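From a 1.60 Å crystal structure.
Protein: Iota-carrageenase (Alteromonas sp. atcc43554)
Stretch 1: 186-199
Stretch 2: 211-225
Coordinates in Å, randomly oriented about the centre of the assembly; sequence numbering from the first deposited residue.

Stretch 1 (186-199) NALFGYGLIQTYGA
Stretch 2 211-225: GGIALRMETDNLLMK

The strongest polar interactions of this contact converge on the carbonyl of Y191. R216 NH2 donates to Y191 O at 2.8 Å with a nearly straight N-H...O angle of 170°, and I213 N donates to the same Y191 O at 2.9 Å (162°). R216 NH2 also makes a weak bond to F189 O (3.1 Å, 120°); both carbonyl oxygens lie at the edge of the guanidinium, near its plane, while G190 C lies over one face, 3.2 Å from R216 NH2. The arginine reaches this site with chi1 and chi2 t, chi3 m and chi4 at -86°. Its other terminal nitrogen, R216 NH1, forms a salt bridge with E218 OE1 at 3.1 Å, so the side chain ties the 188-191 region to its own strand. E218 is t at chi1 and chi2.

The carbonyls are presented by a type I turn from L188 to Y191, closed by Y191 N to L188 O at 2.9 Å. F189 (-51/-36) and G190 (-78/-1) occupy its central positions, and Y191 leaves it at -132/-130.

Beyond the turn the two stretches run parallel, with strands 194-196 and 216-218 approaching to 4.8 Å at an angle of 25°. I194 pairs with L215 (CA-CA 5.0 Å) and Q195 with R216 (4.6 Å). The backbone ladder comprises I194 N to A214 O at 2.9 Å, R216 N to I194 O at 2.9 Å and T196 N to R216 O at 3.1 Å; before it, L193 N donates to I213 O at 3.2 Å. The chain turns corners at L193 (-78/-60) and at A214-L215, whereas I194, Q195 and T196 are extended, with phi from -133° to -108° and psi from 127° to 139°. Water 1 bridges the stretches, donating to I194 O (3.0 Å) and I213 O (2.9 Å) and accepting from R216 NE (3.1 Å).

Glycines allow the close approach at the start. G192 adopts 139/-153, and its CA lies 3.3 Å from I213 O in a CA-H...O contact; a CB there would clash with that oxygen. At G211 (97/153) a CB would strike A187 O, and at G212 (61/-142) it would strike the carbonyls of L188 and Y191. G212 CA instead makes a CA-H...O contact with F189 O at 3.3 Å.

Packing follows the strand faces. On one, I194 (chi1 and chi2 m) meets L215 (t, p), with I194 CB 3.9 Å from L215 CD1; Q195 and R216 point to the other. T196 is p, and its OG1, 3.3 Å from M217 CA, is buried without a polar partner.

At the far end, Y197 (-117/-54, chi1 m) gives up 103 Å² to the second stretch. D220 OD1 lies at the edge of its ring, 3.4 Å from Y197 CE1, as does M224 CE, 3.9 Å from Y197 CB. N221 (chi1 t) caps the following helix, its OD1 accepting from L223 N at 2.8 Å. In all, 871 Å² is buried.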

# COMPACT_ATOMS: atom_id res chain seq x y z
N ASN A 186 1.97 -3.48 12.74
CA ASN A 186 1.91 -4.92 12.53
C ASN A 186 1.23 -5.38 11.24
O ASN A 186 0.28 -6.16 11.27
CB ASN A 186 1.25 -5.58 13.75
CG ASN A 186 1.50 -7.07 13.80
OD1 ASN A 186 2.52 -7.56 13.32
ND2 ASN A 186 0.57 -7.81 14.40
N ALA A 187 1.74 -4.91 10.11
CA ALA A 187 1.19 -5.30 8.81
C ALA A 187 1.85 -6.60 8.34
O ALA A 187 2.98 -6.91 8.72
CB ALA A 187 1.45 -4.20 7.79
N LEU A 188 1.12 -7.35 7.52
CA LEU A 188 1.64 -8.60 6.97
C LEU A 188 2.62 -8.21 5.86
O LEU A 188 2.37 -7.26 5.12
CB LEU A 188 0.50 -9.44 6.40
CG LEU A 188 0.83 -10.80 5.79
CD1 LEU A 188 1.55 -11.68 6.80
CD2 LEU A 188 -0.47 -11.45 5.33
N PHE A 189 3.71 -8.95 5.72
CA PHE A 189 4.73 -8.64 4.73
C PHE A 189 4.24 -8.43 3.30
O PHE A 189 4.77 -7.58 2.58
CB PHE A 189 5.82 -9.72 4.71
CG PHE A 189 5.36 -11.05 4.21
CD1 PHE A 189 4.72 -11.95 5.07
CD2 PHE A 189 5.55 -11.42 2.88
CE1 PHE A 189 4.28 -13.19 4.60
CE2 PHE A 189 5.11 -12.66 2.41
CZ PHE A 189 4.48 -13.54 3.27
N GLY A 190 3.24 -9.19 2.88
CA GLY A 190 2.74 -9.08 1.53
C GLY A 190 1.83 -7.90 1.28
O GLY A 190 1.38 -7.68 0.15
N TYR A 191 1.58 -7.12 2.32
CA TYR A 191 0.70 -5.98 2.16
C TYR A 191 1.25 -4.70 2.75
O TYR A 191 2.38 -4.34 2.45
CB TYR A 191 -0.67 -6.34 2.74
CG TYR A 191 -1.23 -7.57 2.04
CD1 TYR A 191 -1.84 -7.46 0.80
CD2 TYR A 191 -1.05 -8.84 2.59
CE1 TYR A 191 -2.26 -8.59 0.10
CE2 TYR A 191 -1.47 -9.98 1.89
CZ TYR A 191 -2.07 -9.84 0.65
OH TYR A 191 -2.49 -10.95 -0.05
N GLY A 192 0.47 -4.01 3.56
CA GLY A 192 0.94 -2.77 4.12
C GLY A 192 -0.14 -1.71 4.13
O GLY A 192 -1.33 -2.02 4.13
N LEU A 193 0.28 -0.46 4.09
CA LEU A 193 -0.66 0.65 4.16
C LEU A 193 -1.43 0.96 2.88
O LEU A 193 -2.66 0.88 2.86
CB LEU A 193 0.08 1.88 4.66
CG LEU A 193 -0.71 3.14 5.00
CD1 LEU A 193 -1.97 2.81 5.78
CD2 LEU A 193 0.20 4.06 5.81
N ILE A 194 -0.71 1.30 1.81
CA ILE A 194 -1.34 1.64 0.54
C ILE A 194 -0.95 0.71 -0.59
O ILE A 194 0.21 0.32 -0.70
CB ILE A 194 -0.91 3.04 0.04
CG1 ILE A 194 -1.01 4.08 1.15
CG2 ILE A 194 -1.73 3.43 -1.19
CD1 ILE A 194 -2.41 4.31 1.65
N GLN A 195 -1.91 0.33 -1.42
CA GLN A 195 -1.58 -0.40 -2.63
C GLN A 195 -2.37 0.33 -3.70
O GLN A 195 -3.57 0.53 -3.56
CB GLN A 195 -1.96 -1.88 -2.60
CG GLN A 195 -1.54 -2.52 -3.93
CD GLN A 195 -1.24 -4.00 -3.86
OE1 GLN A 195 -0.85 -4.61 -4.87
NE2 GLN A 195 -1.42 -4.60 -2.70
N THR A 196 -1.67 0.74 -4.76
CA THR A 196 -2.30 1.49 -5.84
C THR A 196 -2.46 0.68 -7.12
O THR A 196 -1.52 0.03 -7.56
CB THR A 196 -1.48 2.73 -6.20
OG1 THR A 196 -0.22 2.33 -6.76
CG2 THR A 196 -1.23 3.57 -4.96
N TYR A 197 -3.64 0.75 -7.71
CA TYR A 197 -3.93 0.04 -8.95
C TYR A 197 -4.25 1.05 -10.05
O TYR A 197 -3.64 1.04 -11.12
CB TYR A 197 -5.11 -0.90 -8.74
CG TYR A 197 -4.84 -1.93 -7.67
CD1 TYR A 197 -4.02 -3.02 -7.92
CD2 TYR A 197 -5.39 -1.79 -6.40
CE1 TYR A 197 -3.75 -3.97 -6.93
CE2 TYR A 197 -5.13 -2.72 -5.40
CZ TYR A 197 -4.31 -3.81 -5.67
OH TYR A 197 -4.07 -4.73 -4.68
N GLY A 198 -5.21 1.92 -9.77
CA GLY A 198 -5.59 2.94 -10.73
C GLY A 198 -5.69 4.25 -9.98
O GLY A 198 -6.34 4.32 -8.93
N ALA A 199 -5.03 5.29 -10.49
CA ALA A 199 -5.06 6.57 -9.81
C ALA A 199 -4.48 7.68 -10.67
O ALA A 199 -3.55 7.48 -11.44
CB ALA A 199 -4.29 6.48 -8.50
N GLY A 211 5.98 -3.13 8.88
CA GLY A 211 5.75 -4.40 8.22
C GLY A 211 5.26 -4.12 6.80
O GLY A 211 4.66 -3.07 6.54
N GLY A 212 5.51 -5.05 5.88
CA GLY A 212 5.07 -4.86 4.51
C GLY A 212 5.65 -3.63 3.84
O GLY A 212 6.82 -3.29 4.04
N ILE A 213 4.84 -2.96 3.03
CA ILE A 213 5.28 -1.77 2.31
C ILE A 213 4.28 -0.63 2.55
O ILE A 213 3.07 -0.83 2.47
CB ILE A 213 5.39 -2.06 0.81
CG1 ILE A 213 6.47 -3.12 0.60
CG2 ILE A 213 5.71 -0.79 0.03
CD1 ILE A 213 6.59 -3.57 -0.81
N ALA A 214 4.80 0.56 2.84
CA ALA A 214 3.93 1.70 3.11
C ALA A 214 3.19 2.17 1.86
O ALA A 214 1.97 2.29 1.86
CB ALA A 214 4.75 2.85 3.70
N LEU A 215 3.95 2.45 0.80
CA LEU A 215 3.35 2.90 -0.46
C LEU A 215 3.73 1.88 -1.51
O LEU A 215 4.80 1.96 -2.13
CB LEU A 215 3.88 4.28 -0.83
CG LEU A 215 3.32 4.87 -2.13
CD1 LEU A 215 1.78 4.88 -2.10
CD2 LEU A 215 3.86 6.27 -2.32
N ARG A 216 2.84 0.92 -1.72
CA ARG A 216 3.06 -0.16 -2.65
C ARG A 216 2.43 0.13 -4.01
O ARG A 216 1.25 -0.11 -4.23
CB ARG A 216 2.47 -1.44 -2.06
CG ARG A 216 2.74 -2.70 -2.86
CD ARG A 216 1.92 -3.85 -2.29
NE ARG A 216 2.43 -4.31 -1.00
CZ ARG A 216 3.40 -5.21 -0.86
NH1 ARG A 216 3.96 -5.74 -1.94
NH2 ARG A 216 3.81 -5.58 0.35
N MET A 217 3.23 0.67 -4.92
CA MET A 217 2.73 0.99 -6.24
C MET A 217 2.95 -0.22 -7.12
O MET A 217 3.76 -0.22 -8.05
CB MET A 217 3.43 2.23 -6.77
CG MET A 217 3.03 3.46 -5.95
SD MET A 217 3.94 4.94 -6.32
CE MET A 217 5.46 4.62 -5.39
N GLU A 218 2.22 -1.28 -6.77
CA GLU A 218 2.27 -2.55 -7.47
C GLU A 218 0.92 -2.68 -8.17
O GLU A 218 -0.07 -3.12 -7.59
CB GLU A 218 2.49 -3.68 -6.45
CG GLU A 218 2.52 -5.07 -7.04
CD GLU A 218 3.20 -6.07 -6.12
OE1 GLU A 218 3.03 -5.97 -4.88
OE2 GLU A 218 3.92 -6.96 -6.63
N THR A 219 0.91 -2.25 -9.43
CA THR A 219 -0.30 -2.24 -10.25
C THR A 219 -0.56 -3.59 -10.91
O THR A 219 -0.28 -3.76 -12.09
CB THR A 219 -0.16 -1.15 -11.31
OG1 THR A 219 1.03 -1.38 -12.08
CG2 THR A 219 -0.04 0.21 -10.65
N ASP A 220 -1.14 -4.52 -10.16
CA ASP A 220 -1.38 -5.86 -10.70
C ASP A 220 -2.79 -6.42 -10.65
O ASP A 220 -2.97 -7.64 -10.69
CB ASP A 220 -0.43 -6.86 -10.03
CG ASP A 220 -0.66 -6.98 -8.53
OD1 ASP A 220 -1.63 -6.40 -8.02
OD2 ASP A 220 0.14 -7.67 -7.86
N ASN A 221 -3.80 -5.56 -10.58
CA ASN A 221 -5.18 -6.02 -10.56
C ASN A 221 -5.51 -6.63 -11.92
O ASN A 221 -5.35 -5.98 -12.95
CB ASN A 221 -6.13 -4.86 -10.28
CG ASN A 221 -7.56 -5.30 -10.08
OD1 ASN A 221 -8.09 -6.10 -10.85
ND2 ASN A 221 -8.21 -4.79 -9.04
N LEU A 222 -5.97 -7.88 -11.93
CA LEU A 222 -6.31 -8.59 -13.16
C LEU A 222 -7.27 -7.82 -14.06
O LEU A 222 -7.16 -7.89 -15.29
CB LEU A 222 -6.90 -9.96 -12.83
N LEU A 223 -8.21 -7.10 -13.46
CA LEU A 223 -9.18 -6.33 -14.23
C LEU A 223 -8.47 -5.36 -15.18
O LEU A 223 -8.91 -5.16 -16.31
CB LEU A 223 -10.09 -5.53 -13.30
CG LEU A 223 -11.25 -6.27 -12.63
CD1 LEU A 223 -11.97 -5.34 -11.67
CD2 LEU A 223 -12.21 -6.78 -13.69
N MET A 224 -7.39 -4.76 -14.71
CA MET A 224 -6.66 -3.81 -15.53
C MET A 224 -5.99 -4.49 -16.71
O MET A 224 -5.78 -3.87 -17.75
CB MET A 224 -5.62 -3.07 -14.68
CG MET A 224 -6.25 -2.37 -13.50
SD MET A 224 -5.15 -1.19 -12.74
CE MET A 224 -3.82 -2.25 -12.21
N LYS A 225 -5.66 -5.77 -16.55
CA LYS A 225 -5.03 -6.51 -17.63
C LYS A 225 -6.07 -6.82 -18.70
O LYS A 225 -5.82 -6.64 -19.89
CB LYS A 225 -4.44 -7.82 -17.10
CG LYS A 225 -3.73 -8.65 -18.15
CD LYS A 225 -3.12 -9.90 -17.54
CE LYS A 225 -2.37 -10.70 -18.59
NZ LYS A 225 -1.72 -11.91 -18.00
O HOH W 1 1.10 -2.11 0.78